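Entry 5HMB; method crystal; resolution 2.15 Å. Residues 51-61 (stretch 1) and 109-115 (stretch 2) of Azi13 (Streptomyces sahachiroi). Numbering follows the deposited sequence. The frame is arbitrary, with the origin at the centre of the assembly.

Stretch 1 (51-61) VHCAVVESVAS
Stretch 2 109-115: VWSVETV

A helix packs across a strand through small apolar side chains, with no direct hydrogen bond between them and a single water joining them at one end. Stretch 1 is helical throughout, phi/psi near -62/-44, its backbone amides bonding four residues back at 2.8 to 3.0 Å (V55 N to V51 O through S61 N to E57 O). Stretch 2 is extended, phi/psi near -118/135, with psi opening to 152° at W110 and 159° at V115. The axes approach to 8.3 Å, and their N-to-C directions differ by 128°. The register is fixed by V56 CA to V112 CA at 5.7 Å and A60 CA to W110 CA at 5.8 Å.

The strand's alternation sets the rule: W110, V112 and T114 point CA-to-CB toward the helix and are buried, as are H52, V56, V59 and A60; V109, S111 and E113 point away, the last two partly exposed, as suits polar side chains. V112, chi1 t, is the centre, with 89 Å² covered by the helix. Its CG2 lies 3.7 Å from A60 CB and 3.7 Å from V56 O, its CB 3.9 Å from V56 CG1, and its CG1 4.3 Å from V59 CB. V56 (164°) and V59 (-179°) are both t; the valines supply branched apolar surface. Alanine's lone methyl suits close approach: A60 CB also meets W110 CB at 3.8 Å. W110 (chi1 -70°, chi2 72°) sets one ring face against A60 O.

At the other end, H52 (chi1 -83°, chi2 -47°) starts sideways, but its end comes nearer the strand, bringing CE1 to 4.3 Å from CG2 of T114 (chi1 m). A water sits 2.7 Å from H52 ND1 and 2.5 Å from T114 OG1, and donates weakly to H52 O at 3.4 Å. S58 (m) bonds its own helix, OG donating to A54 O at 2.8 Å. The stretches bury 328 Å².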

# COMPACT_ATOMS: atom_id res chain seq x y z
N VAL A 51 -15.78 5.10 2.90
CA VAL A 51 -16.55 4.27 3.82
C VAL A 51 -15.93 2.87 3.92
O VAL A 51 -15.81 2.32 5.02
CB VAL A 51 -18.02 4.20 3.39
CG1 VAL A 51 -18.80 3.34 4.39
CG2 VAL A 51 -18.61 5.61 3.33
N HIS A 52 -15.52 2.29 2.79
CA HIS A 52 -14.83 1.01 2.82
C HIS A 52 -13.58 1.07 3.70
O HIS A 52 -13.34 0.17 4.51
CB HIS A 52 -14.45 0.56 1.40
CG HIS A 52 -15.56 -0.13 0.68
ND1 HIS A 52 -16.31 -1.13 1.26
CD2 HIS A 52 -16.06 0.04 -0.57
CE1 HIS A 52 -17.22 -1.55 0.40
NE2 HIS A 52 -17.08 -0.86 -0.72
N CYS A 53 -12.77 2.12 3.53
CA CYS A 53 -11.56 2.26 4.34
C CYS A 53 -11.89 2.39 5.81
O CYS A 53 -11.22 1.80 6.67
CB CYS A 53 -10.77 3.48 3.90
SG CYS A 53 -10.34 3.52 2.12
N ALA A 54 -12.90 3.21 6.13
CA ALA A 54 -13.28 3.43 7.52
C ALA A 54 -13.77 2.15 8.18
O ALA A 54 -13.49 1.90 9.36
CB ALA A 54 -14.36 4.52 7.59
N VAL A 55 -14.54 1.33 7.46
CA VAL A 55 -15.01 0.06 8.00
C VAL A 55 -13.84 -0.90 8.21
O VAL A 55 -13.79 -1.65 9.20
CB VAL A 55 -16.05 -0.57 7.06
CG1 VAL A 55 -16.26 -2.05 7.41
CG2 VAL A 55 -17.34 0.21 7.13
N VAL A 56 -12.92 -0.94 7.25
CA VAL A 56 -11.72 -1.76 7.42
C VAL A 56 -10.94 -1.31 8.66
O VAL A 56 -10.53 -2.12 9.50
CB VAL A 56 -10.87 -1.69 6.13
CG1 VAL A 56 -9.47 -2.19 6.38
CG2 VAL A 56 -11.53 -2.50 5.01
N GLU A 57 -10.74 0.00 8.79
CA GLU A 57 -10.07 0.53 9.98
C GLU A 57 -10.80 0.10 11.25
O GLU A 57 -10.19 -0.44 12.18
CB GLU A 57 -9.94 2.05 9.88
CG GLU A 57 -8.98 2.64 10.94
CD GLU A 57 -7.51 2.34 10.62
OE1 GLU A 57 -7.19 2.18 9.42
OE2 GLU A 57 -6.69 2.26 11.55
N SER A 58 -12.12 0.30 11.29
CA SER A 58 -12.91 -0.02 12.49
C SER A 58 -12.82 -1.50 12.85
O SER A 58 -12.63 -1.85 14.02
CB SER A 58 -14.39 0.34 12.28
OG SER A 58 -14.59 1.70 11.93
N VAL A 59 -13.01 -2.39 11.87
CA VAL A 59 -13.09 -3.81 12.22
C VAL A 59 -11.72 -4.34 12.64
O VAL A 59 -11.60 -5.12 13.59
CB VAL A 59 -13.70 -4.63 11.06
CG1 VAL A 59 -13.80 -6.08 11.47
CG2 VAL A 59 -15.10 -4.10 10.68
N ALA A 60 -10.66 -3.91 11.95
CA ALA A 60 -9.32 -4.33 12.35
C ALA A 60 -8.94 -3.75 13.72
O ALA A 60 -8.37 -4.46 14.56
CB ALA A 60 -8.31 -3.93 11.27
N SER A 61 -9.27 -2.47 13.97
CA SER A 61 -8.90 -1.87 15.26
C SER A 61 -9.60 -2.58 16.41
O SER A 61 -9.01 -2.77 17.48
CB SER A 61 -9.26 -0.38 15.30
OG SER A 61 -8.31 0.41 14.62
N VAL A 109 -0.61 -6.29 12.23
CA VAL A 109 -1.22 -6.15 10.90
C VAL A 109 -2.42 -7.08 10.82
O VAL A 109 -2.31 -8.27 11.15
CB VAL A 109 -0.22 -6.45 9.78
CG1 VAL A 109 -0.92 -6.37 8.43
CG2 VAL A 109 0.94 -5.50 9.83
N TRP A 110 -3.55 -6.55 10.37
CA TRP A 110 -4.78 -7.31 10.18
C TRP A 110 -5.25 -7.15 8.74
O TRP A 110 -4.98 -6.13 8.10
CB TRP A 110 -5.88 -6.85 11.13
CG TRP A 110 -5.60 -7.23 12.53
CD1 TRP A 110 -4.66 -6.68 13.36
CD2 TRP A 110 -6.24 -8.27 13.28
NE1 TRP A 110 -4.68 -7.32 14.59
CE2 TRP A 110 -5.64 -8.30 14.56
CE3 TRP A 110 -7.26 -9.18 12.99
CZ2 TRP A 110 -6.04 -9.20 15.55
CZ3 TRP A 110 -7.65 -10.08 13.97
CH2 TRP A 110 -7.04 -10.08 15.24
N SER A 111 -5.95 -8.17 8.23
CA SER A 111 -6.52 -8.18 6.89
C SER A 111 -8.04 -8.25 7.02
O SER A 111 -8.57 -9.14 7.69
CB SER A 111 -6.00 -9.36 6.08
OG SER A 111 -6.67 -9.48 4.85
N VAL A 112 -8.73 -7.31 6.39
CA VAL A 112 -10.18 -7.19 6.51
C VAL A 112 -10.78 -7.39 5.13
O VAL A 112 -10.46 -6.64 4.20
CB VAL A 112 -10.60 -5.84 7.10
CG1 VAL A 112 -12.09 -5.79 7.28
CG2 VAL A 112 -9.88 -5.59 8.42
N GLU A 113 -11.66 -8.38 5.00
CA GLU A 113 -12.42 -8.59 3.77
C GLU A 113 -13.87 -8.20 3.99
O GLU A 113 -14.48 -8.57 5.00
CB GLU A 113 -12.35 -10.04 3.29
CG GLU A 113 -10.94 -10.53 2.99
CD GLU A 113 -10.93 -11.95 2.49
OE1 GLU A 113 -12.03 -12.53 2.35
OE2 GLU A 113 -9.83 -12.49 2.26
N THR A 114 -14.42 -7.43 3.05
CA THR A 114 -15.82 -7.05 3.05
C THR A 114 -16.51 -7.78 1.91
O THR A 114 -16.15 -7.58 0.74
CB THR A 114 -15.96 -5.54 2.86
OG1 THR A 114 -15.40 -4.85 3.98
CG2 THR A 114 -17.42 -5.16 2.72
N VAL A 115 -17.50 -8.63 2.24
CA VAL A 115 -18.20 -9.44 1.25
C VAL A 115 -19.70 -9.15 1.26
O VAL A 115 -20.27 -8.68 2.26
CB VAL A 115 -17.97 -10.95 1.46
CG1 VAL A 115 -16.48 -11.27 1.47
CG2 VAL A 115 -18.60 -11.39 2.76
O HOH W 1 -15.32 -2.41 3.39